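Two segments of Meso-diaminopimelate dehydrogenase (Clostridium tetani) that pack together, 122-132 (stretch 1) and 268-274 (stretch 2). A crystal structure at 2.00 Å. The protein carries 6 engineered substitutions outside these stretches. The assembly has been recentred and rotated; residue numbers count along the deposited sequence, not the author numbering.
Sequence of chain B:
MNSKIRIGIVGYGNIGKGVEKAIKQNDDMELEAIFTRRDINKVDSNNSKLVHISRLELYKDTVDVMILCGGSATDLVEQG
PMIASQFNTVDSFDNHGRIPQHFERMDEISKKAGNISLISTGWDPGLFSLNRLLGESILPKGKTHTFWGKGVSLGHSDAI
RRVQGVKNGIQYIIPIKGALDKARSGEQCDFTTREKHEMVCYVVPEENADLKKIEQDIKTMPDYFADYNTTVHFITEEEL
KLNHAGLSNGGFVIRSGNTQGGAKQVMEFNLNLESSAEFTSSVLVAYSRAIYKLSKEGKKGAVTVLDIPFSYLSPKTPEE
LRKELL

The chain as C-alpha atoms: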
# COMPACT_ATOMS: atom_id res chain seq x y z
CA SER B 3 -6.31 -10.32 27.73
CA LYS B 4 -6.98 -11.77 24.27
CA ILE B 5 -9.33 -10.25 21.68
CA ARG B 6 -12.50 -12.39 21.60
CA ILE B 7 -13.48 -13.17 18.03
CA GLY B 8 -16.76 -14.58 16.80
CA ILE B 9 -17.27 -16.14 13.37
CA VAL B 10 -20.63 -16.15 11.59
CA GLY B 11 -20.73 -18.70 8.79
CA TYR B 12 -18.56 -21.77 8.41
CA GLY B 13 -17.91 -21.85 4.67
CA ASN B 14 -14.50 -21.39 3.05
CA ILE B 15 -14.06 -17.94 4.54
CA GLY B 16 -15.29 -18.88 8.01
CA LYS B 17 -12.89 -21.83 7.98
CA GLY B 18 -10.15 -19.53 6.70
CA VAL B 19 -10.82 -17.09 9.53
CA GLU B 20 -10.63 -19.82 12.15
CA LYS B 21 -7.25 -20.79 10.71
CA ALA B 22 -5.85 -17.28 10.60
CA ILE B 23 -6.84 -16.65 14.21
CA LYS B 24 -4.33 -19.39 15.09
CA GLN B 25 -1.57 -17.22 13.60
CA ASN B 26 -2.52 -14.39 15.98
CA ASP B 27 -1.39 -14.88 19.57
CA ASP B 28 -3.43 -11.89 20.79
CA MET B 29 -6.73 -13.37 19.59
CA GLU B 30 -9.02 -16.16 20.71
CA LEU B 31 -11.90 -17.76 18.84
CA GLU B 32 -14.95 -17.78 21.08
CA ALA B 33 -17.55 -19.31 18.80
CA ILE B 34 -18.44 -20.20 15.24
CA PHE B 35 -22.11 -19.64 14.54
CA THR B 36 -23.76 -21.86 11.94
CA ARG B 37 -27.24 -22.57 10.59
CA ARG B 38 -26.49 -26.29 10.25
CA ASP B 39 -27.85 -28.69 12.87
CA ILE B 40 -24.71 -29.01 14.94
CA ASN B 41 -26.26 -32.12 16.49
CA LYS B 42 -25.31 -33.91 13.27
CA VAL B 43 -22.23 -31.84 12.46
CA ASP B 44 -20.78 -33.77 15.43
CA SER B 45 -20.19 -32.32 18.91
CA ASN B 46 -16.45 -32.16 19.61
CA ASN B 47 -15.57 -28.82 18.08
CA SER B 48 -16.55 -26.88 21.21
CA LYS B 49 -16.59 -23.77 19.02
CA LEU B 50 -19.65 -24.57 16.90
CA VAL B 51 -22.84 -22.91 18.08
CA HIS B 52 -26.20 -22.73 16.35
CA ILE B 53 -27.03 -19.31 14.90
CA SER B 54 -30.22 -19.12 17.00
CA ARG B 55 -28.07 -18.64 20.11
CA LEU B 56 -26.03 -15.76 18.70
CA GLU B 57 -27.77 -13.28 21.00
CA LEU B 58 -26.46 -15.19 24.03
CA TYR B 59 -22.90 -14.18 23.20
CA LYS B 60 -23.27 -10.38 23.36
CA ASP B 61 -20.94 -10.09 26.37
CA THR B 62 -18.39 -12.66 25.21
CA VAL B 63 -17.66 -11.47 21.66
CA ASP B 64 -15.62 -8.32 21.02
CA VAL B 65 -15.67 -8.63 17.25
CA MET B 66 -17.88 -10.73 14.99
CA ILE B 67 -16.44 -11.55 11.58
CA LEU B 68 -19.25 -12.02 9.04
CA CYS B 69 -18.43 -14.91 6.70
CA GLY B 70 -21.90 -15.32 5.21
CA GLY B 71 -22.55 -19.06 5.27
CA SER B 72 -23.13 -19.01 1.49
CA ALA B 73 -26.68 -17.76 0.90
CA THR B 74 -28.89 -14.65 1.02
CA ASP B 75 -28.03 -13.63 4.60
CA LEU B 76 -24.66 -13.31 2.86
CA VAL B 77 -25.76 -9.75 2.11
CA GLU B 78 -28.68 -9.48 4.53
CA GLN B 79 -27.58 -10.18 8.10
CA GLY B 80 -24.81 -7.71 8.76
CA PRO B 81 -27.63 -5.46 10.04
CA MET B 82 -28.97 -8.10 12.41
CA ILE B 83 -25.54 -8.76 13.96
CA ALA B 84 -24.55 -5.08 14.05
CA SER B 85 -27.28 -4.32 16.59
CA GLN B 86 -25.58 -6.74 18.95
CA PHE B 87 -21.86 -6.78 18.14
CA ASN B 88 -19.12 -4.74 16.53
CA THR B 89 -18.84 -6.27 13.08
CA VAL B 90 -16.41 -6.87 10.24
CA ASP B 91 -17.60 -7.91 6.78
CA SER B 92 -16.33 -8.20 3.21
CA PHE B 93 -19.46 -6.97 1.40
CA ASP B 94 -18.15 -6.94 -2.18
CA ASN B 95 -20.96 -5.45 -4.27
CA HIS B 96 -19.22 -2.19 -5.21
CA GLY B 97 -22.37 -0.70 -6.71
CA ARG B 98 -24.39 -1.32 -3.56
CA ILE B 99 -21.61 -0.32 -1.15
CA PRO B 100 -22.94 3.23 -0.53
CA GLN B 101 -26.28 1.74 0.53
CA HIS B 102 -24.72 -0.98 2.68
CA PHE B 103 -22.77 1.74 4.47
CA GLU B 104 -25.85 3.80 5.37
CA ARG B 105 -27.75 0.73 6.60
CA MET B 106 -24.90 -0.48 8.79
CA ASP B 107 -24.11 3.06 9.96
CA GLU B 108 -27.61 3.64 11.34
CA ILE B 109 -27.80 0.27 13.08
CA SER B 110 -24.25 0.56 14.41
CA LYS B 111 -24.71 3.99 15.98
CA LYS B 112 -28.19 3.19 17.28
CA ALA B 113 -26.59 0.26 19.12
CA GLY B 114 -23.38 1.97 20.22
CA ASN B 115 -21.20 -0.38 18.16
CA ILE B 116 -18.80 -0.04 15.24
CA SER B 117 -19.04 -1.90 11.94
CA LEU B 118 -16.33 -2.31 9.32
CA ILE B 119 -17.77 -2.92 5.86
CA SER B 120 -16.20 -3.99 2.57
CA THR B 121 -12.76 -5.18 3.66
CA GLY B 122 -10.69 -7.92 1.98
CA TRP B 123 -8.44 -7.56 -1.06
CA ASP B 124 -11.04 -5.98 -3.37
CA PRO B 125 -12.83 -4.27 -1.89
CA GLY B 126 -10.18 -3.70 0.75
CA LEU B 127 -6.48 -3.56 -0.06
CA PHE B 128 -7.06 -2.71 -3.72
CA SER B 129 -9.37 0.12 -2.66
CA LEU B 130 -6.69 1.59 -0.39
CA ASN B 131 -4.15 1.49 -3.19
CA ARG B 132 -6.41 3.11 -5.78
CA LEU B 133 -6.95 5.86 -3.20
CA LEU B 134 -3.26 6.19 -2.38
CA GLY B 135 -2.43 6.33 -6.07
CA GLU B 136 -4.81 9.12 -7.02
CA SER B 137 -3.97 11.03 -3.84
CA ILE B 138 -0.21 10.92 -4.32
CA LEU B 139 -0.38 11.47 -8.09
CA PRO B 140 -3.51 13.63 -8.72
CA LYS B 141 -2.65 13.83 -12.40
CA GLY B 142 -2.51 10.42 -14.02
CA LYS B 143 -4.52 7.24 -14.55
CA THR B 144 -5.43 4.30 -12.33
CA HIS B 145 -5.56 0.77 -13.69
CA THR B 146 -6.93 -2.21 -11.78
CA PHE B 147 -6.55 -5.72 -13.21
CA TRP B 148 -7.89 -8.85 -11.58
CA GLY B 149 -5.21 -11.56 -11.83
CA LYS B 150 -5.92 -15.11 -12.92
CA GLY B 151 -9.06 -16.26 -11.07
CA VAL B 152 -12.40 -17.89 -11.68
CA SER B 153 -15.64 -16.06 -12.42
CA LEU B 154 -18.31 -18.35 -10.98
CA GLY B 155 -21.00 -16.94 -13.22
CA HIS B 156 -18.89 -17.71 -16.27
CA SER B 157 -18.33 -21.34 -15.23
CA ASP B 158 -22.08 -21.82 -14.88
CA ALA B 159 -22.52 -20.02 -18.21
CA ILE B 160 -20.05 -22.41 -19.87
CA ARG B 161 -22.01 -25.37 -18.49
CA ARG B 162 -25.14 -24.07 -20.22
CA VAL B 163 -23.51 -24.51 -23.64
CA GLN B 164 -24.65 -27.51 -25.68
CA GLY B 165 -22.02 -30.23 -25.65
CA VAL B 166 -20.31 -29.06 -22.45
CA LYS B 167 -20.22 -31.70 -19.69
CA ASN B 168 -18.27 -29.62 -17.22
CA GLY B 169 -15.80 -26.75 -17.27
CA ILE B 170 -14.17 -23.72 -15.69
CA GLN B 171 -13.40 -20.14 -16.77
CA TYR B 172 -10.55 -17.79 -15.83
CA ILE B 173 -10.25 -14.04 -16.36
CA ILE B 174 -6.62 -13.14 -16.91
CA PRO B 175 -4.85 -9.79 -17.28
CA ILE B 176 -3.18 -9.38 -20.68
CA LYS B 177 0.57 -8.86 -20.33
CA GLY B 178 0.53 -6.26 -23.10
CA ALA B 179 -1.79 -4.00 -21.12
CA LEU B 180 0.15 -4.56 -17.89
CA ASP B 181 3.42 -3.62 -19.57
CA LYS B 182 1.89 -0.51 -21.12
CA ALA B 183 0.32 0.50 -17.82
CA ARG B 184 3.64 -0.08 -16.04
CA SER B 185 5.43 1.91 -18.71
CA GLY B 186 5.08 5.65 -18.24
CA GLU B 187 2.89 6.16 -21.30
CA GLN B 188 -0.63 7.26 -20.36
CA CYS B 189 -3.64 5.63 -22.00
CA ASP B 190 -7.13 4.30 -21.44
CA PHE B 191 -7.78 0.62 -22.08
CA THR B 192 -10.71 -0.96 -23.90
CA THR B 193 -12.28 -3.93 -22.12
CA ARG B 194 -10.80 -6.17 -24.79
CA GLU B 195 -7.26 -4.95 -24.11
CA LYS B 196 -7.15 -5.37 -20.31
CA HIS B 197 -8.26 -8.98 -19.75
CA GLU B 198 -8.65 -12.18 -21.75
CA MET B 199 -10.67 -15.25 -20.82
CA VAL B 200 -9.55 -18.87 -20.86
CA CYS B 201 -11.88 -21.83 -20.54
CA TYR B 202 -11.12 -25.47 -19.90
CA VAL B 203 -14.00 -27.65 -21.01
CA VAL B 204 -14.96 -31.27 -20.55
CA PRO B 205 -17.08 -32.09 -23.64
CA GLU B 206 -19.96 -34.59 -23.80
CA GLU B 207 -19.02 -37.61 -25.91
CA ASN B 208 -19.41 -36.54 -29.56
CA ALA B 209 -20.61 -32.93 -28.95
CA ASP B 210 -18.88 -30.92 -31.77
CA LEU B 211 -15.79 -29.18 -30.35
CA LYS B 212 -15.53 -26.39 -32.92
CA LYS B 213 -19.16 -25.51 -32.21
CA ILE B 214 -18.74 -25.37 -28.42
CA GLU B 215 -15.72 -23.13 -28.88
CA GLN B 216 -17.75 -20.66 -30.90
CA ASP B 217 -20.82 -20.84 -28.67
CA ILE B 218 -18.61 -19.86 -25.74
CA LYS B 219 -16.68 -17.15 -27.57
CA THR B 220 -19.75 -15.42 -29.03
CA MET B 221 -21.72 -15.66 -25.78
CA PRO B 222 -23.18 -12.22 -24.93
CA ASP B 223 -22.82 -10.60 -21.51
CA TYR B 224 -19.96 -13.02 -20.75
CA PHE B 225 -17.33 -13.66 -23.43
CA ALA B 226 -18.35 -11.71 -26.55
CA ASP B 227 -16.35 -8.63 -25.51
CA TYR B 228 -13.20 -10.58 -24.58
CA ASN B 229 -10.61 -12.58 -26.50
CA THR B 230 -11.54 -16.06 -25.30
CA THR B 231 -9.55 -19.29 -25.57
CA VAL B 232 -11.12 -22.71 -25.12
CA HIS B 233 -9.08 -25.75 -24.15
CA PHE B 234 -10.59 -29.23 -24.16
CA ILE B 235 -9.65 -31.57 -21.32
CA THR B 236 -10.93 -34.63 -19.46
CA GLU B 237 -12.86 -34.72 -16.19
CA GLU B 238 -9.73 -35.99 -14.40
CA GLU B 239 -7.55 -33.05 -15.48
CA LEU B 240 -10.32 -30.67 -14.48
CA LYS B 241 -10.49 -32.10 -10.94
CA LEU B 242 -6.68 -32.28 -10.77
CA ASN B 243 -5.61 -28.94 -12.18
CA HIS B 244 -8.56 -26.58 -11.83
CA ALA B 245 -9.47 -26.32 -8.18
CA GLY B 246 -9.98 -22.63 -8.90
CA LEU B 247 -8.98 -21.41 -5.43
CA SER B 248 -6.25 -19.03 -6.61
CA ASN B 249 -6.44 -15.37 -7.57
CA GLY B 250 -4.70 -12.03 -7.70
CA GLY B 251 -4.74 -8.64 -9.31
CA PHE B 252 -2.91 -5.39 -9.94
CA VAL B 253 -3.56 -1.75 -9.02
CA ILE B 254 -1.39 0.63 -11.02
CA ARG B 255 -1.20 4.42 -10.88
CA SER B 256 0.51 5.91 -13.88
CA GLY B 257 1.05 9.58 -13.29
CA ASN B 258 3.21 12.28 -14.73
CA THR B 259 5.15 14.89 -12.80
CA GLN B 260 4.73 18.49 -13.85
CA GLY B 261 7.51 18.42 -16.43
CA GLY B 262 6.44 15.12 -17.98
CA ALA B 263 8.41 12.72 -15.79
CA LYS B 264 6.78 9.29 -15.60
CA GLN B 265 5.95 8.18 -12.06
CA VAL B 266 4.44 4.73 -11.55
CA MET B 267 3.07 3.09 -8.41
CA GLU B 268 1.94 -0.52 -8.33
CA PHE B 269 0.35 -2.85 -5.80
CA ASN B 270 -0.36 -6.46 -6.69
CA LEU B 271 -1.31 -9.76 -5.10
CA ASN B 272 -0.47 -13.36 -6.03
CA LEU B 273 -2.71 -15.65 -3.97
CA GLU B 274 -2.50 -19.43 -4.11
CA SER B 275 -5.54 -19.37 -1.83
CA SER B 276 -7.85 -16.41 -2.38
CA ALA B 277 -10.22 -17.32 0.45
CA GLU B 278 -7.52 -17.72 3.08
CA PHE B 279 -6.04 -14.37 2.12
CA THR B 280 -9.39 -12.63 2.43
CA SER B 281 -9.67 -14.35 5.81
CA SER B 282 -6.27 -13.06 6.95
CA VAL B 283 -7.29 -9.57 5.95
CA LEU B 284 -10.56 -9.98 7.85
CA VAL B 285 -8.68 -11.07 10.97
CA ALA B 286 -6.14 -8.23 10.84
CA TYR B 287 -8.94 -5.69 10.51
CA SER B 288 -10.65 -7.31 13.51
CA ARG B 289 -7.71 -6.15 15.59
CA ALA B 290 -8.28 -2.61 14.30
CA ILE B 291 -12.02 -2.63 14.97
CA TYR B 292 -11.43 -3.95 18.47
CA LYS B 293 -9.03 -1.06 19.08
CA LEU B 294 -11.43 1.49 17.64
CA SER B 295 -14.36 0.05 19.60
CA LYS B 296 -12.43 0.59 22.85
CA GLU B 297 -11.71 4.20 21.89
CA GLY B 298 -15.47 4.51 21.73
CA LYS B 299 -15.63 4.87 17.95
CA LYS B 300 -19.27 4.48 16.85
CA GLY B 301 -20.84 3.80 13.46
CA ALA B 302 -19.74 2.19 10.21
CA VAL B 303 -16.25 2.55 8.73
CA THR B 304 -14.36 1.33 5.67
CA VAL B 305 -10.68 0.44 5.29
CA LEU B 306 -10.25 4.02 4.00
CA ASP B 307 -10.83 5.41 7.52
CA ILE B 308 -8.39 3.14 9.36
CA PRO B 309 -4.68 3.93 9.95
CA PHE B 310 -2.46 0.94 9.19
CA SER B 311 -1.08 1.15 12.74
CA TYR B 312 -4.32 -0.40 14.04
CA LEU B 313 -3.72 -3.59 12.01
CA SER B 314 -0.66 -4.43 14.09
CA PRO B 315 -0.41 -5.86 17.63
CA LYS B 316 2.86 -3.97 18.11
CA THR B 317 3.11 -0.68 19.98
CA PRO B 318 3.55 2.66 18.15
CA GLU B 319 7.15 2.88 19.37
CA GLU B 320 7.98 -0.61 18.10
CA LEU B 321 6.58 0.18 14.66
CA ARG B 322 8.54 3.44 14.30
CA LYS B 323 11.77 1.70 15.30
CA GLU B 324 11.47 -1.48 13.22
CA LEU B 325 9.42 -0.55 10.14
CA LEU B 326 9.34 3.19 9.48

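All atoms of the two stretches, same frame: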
# COMPACT_ATOMS: atom_id res chain seq x y z
N GLY B 122 -11.14 -6.73 2.70
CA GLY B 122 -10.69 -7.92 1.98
C GLY B 122 -9.65 -7.42 1.00
O GLY B 122 -9.01 -6.40 1.29
N TRP B 123 -9.43 -8.09 -0.13
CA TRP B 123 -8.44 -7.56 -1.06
C TRP B 123 -9.07 -6.61 -2.07
O TRP B 123 -8.45 -5.64 -2.47
CB TRP B 123 -7.59 -8.67 -1.74
CG TRP B 123 -8.28 -9.81 -2.46
CD1 TRP B 123 -8.91 -10.88 -1.89
CD2 TRP B 123 -8.29 -10.04 -3.88
NE1 TRP B 123 -9.30 -11.77 -2.87
CE2 TRP B 123 -8.93 -11.28 -4.10
CE3 TRP B 123 -7.81 -9.32 -4.99
CZ2 TRP B 123 -9.11 -11.82 -5.38
CZ3 TRP B 123 -7.99 -9.86 -6.26
CH2 TRP B 123 -8.63 -11.10 -6.44
N ASP B 124 -10.31 -6.89 -2.48
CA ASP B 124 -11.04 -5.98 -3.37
C ASP B 124 -12.52 -6.30 -3.32
O ASP B 124 -12.98 -7.27 -3.92
CB ASP B 124 -10.56 -6.03 -4.82
CG ASP B 124 -11.01 -4.80 -5.62
OD1 ASP B 124 -11.74 -3.96 -5.05
OD2 ASP B 124 -10.64 -4.68 -6.81
N PRO B 125 -13.30 -5.46 -2.61
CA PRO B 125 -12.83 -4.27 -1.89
C PRO B 125 -11.87 -4.56 -0.73
O PRO B 125 -11.82 -5.68 -0.21
CB PRO B 125 -14.13 -3.63 -1.41
CG PRO B 125 -14.97 -4.83 -1.11
CD PRO B 125 -14.73 -5.71 -2.32
N GLY B 126 -11.13 -3.54 -0.33
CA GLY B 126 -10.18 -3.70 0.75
C GLY B 126 -8.82 -3.14 0.38
O GLY B 126 -8.67 -1.93 0.19
N LEU B 127 -7.83 -4.02 0.27
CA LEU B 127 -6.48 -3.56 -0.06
C LEU B 127 -6.41 -2.85 -1.41
O LEU B 127 -5.72 -1.84 -1.54
CB LEU B 127 -5.51 -4.74 -0.03
CG LEU B 127 -5.55 -5.53 1.29
CD1 LEU B 127 -4.46 -6.59 1.27
CD2 LEU B 127 -5.37 -4.59 2.47
N PHE B 128 -7.10 -3.36 -2.42
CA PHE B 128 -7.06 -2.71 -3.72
C PHE B 128 -7.64 -1.31 -3.64
O PHE B 128 -7.14 -0.38 -4.27
CB PHE B 128 -7.79 -3.55 -4.77
CG PHE B 128 -6.97 -4.68 -5.32
CD1 PHE B 128 -5.76 -5.04 -4.73
CD2 PHE B 128 -7.41 -5.40 -6.42
CE1 PHE B 128 -5.01 -6.10 -5.23
CE2 PHE B 128 -6.66 -6.47 -6.93
CZ PHE B 128 -5.46 -6.82 -6.33
N SER B 129 -8.71 -1.16 -2.85
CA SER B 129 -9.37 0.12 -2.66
C SER B 129 -8.39 1.13 -2.08
O SER B 129 -8.29 2.26 -2.56
CB SER B 129 -10.56 -0.03 -1.70
OG SER B 129 -11.35 -1.15 -2.04
N LEU B 130 -7.66 0.72 -1.05
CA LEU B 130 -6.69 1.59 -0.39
C LEU B 130 -5.63 2.05 -1.38
O LEU B 130 -5.23 3.22 -1.36
CB LEU B 130 -6.00 0.86 0.76
CG LEU B 130 -6.80 0.66 2.05
CD1 LEU B 130 -6.17 -0.46 2.88
CD2 LEU B 130 -6.85 1.99 2.83
N ASN B 131 -5.18 1.14 -2.23
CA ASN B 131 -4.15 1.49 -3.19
C ASN B 131 -4.63 2.35 -4.34
O ASN B 131 -3.84 3.12 -4.88
CB ASN B 131 -3.42 0.24 -3.68
CG ASN B 131 -2.41 -0.26 -2.66
OD1 ASN B 131 -2.73 -1.04 -1.77
ND2 ASN B 131 -1.19 0.24 -2.77
N ARG B 132 -5.90 2.24 -4.72
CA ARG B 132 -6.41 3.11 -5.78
C ARG B 132 -6.41 4.51 -5.16
O ARG B 132 -5.97 5.48 -5.77
CB ARG B 132 -7.85 2.75 -6.17
CG ARG B 132 -8.04 1.38 -6.81
CD ARG B 132 -9.52 1.14 -7.13
NE ARG B 132 -9.79 -0.28 -7.34
CZ ARG B 132 -10.45 -1.06 -6.50
NH1 ARG B 132 -10.93 -0.59 -5.36
NH2 ARG B 132 -10.60 -2.34 -6.78
N GLU B 268 2.63 0.73 -8.08
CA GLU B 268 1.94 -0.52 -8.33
C GLU B 268 1.78 -1.34 -7.06
O GLU B 268 2.67 -1.38 -6.22
CB GLU B 268 2.70 -1.35 -9.39
CG GLU B 268 2.14 -2.75 -9.59
CD GLU B 268 2.79 -3.53 -10.73
OE1 GLU B 268 2.54 -4.75 -10.81
OE2 GLU B 268 3.54 -2.95 -11.54
N PHE B 269 0.62 -1.96 -6.92
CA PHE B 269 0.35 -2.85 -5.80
C PHE B 269 -0.24 -4.08 -6.47
O PHE B 269 -1.09 -3.95 -7.35
CB PHE B 269 -0.68 -2.26 -4.83
CG PHE B 269 -1.02 -3.18 -3.68
CD1 PHE B 269 -0.19 -3.27 -2.57
CD2 PHE B 269 -2.17 -3.96 -3.72
CE1 PHE B 269 -0.50 -4.14 -1.51
CE2 PHE B 269 -2.49 -4.82 -2.67
CZ PHE B 269 -1.65 -4.92 -1.56
N ASN B 270 0.20 -5.27 -6.09
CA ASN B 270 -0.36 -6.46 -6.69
C ASN B 270 -0.33 -7.62 -5.70
O ASN B 270 0.43 -7.60 -4.74
CB ASN B 270 0.36 -6.82 -8.00
CG ASN B 270 1.78 -7.28 -7.78
OD1 ASN B 270 2.03 -8.21 -7.02
ND2 ASN B 270 2.72 -6.64 -8.47
N LEU B 271 -1.19 -8.59 -5.95
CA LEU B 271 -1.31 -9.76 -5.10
C LEU B 271 -1.24 -11.04 -5.93
O LEU B 271 -1.78 -11.11 -7.03
CB LEU B 271 -2.65 -9.73 -4.34
CG LEU B 271 -2.94 -8.56 -3.39
CD1 LEU B 271 -4.42 -8.54 -3.06
CD2 LEU B 271 -2.10 -8.68 -2.12
N ASN B 272 -0.58 -12.06 -5.38
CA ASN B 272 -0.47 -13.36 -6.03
C ASN B 272 -0.90 -14.34 -4.94
O ASN B 272 -0.11 -14.70 -4.07
CB ASN B 272 0.97 -13.62 -6.45
CG ASN B 272 1.12 -14.92 -7.24
OD1 ASN B 272 0.20 -15.74 -7.30
ND2 ASN B 272 2.28 -15.10 -7.84
N LEU B 273 -2.16 -14.77 -5.00
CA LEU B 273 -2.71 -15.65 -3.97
C LEU B 273 -3.00 -17.08 -4.37
O LEU B 273 -3.90 -17.34 -5.17
CB LEU B 273 -3.99 -15.02 -3.42
CG LEU B 273 -3.97 -13.49 -3.25
CD1 LEU B 273 -5.39 -12.97 -3.00
CD2 LEU B 273 -3.04 -13.10 -2.12
N GLU B 274 -2.26 -18.03 -3.80
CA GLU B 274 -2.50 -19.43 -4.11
C GLU B 274 -3.87 -19.81 -3.55
O GLU B 274 -4.56 -20.68 -4.08
CB GLU B 274 -1.41 -20.31 -3.48
CG GLU B 274 -1.43 -21.76 -3.93
CD GLU B 274 -0.44 -22.64 -3.17
OE1 GLU B 274 0.71 -22.21 -2.97
OE2 GLU B 274 -0.82 -23.77 -2.77

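The helix of stretch 1 runs nearly antiparallel to the strand of stretch 2, at 169°, with the axes 9.3 Å apart at their closest. No hydrogen bond crosses between them; the contact, which buries 352 Å², is built largely from apolar side chains.

Strand alternation supplies one half of it. Phe269, Leu271 and Leu273 direct their CA-to-CB bonds toward the helix, whereas Glu268 and Asn270 point away, where Asn270 ND2 donates to Glu268 OE1 at 3.0 Å.

Trp123 opens the helix with chi1 at 54° (p), which lays its indole beside the two leucines. Leu273 CD1 sits over one face of the indole, 4.0 Å from the centroid of the five-membered ring and only 7° off its normal, a CH-pi contact that suits a methyl group against an electron-rich surface. Leu271, with chi1 m and chi2 t, brings CD1 to 3.4 Å from Trp123 CB. The same methyl lies 3.3 Å from Phe128 CE1, so one branched side chain touches two aromatic residues.

Phe128 has its CA-to-CB bond sideways to the strand, but its m rotamer (-81°) brings the ring nearer to it. There Phe128 CE1 meets Phe269 CE2 at 3.8 Å, each ring offering its edge. Phe269, extended by its t rotamer (178°), also reaches Leu127, whose CB lies 4.0 Å from Phe269 CE2. Asn131 completes this side of the packing, its side chain close to Phe269.

The first helical turn is wide: Leu127 N bonds to Gly122 O (2.8 Å) and Phe128 N to Trp123 O (2.7 Å). Glycine fits at 126 because a CB there would clash with Gly122 O. Gly126 N donates to Ser129 OG at 2.9 Å, and a salt bridge joins Asp124 to Arg132, both clear of the strand.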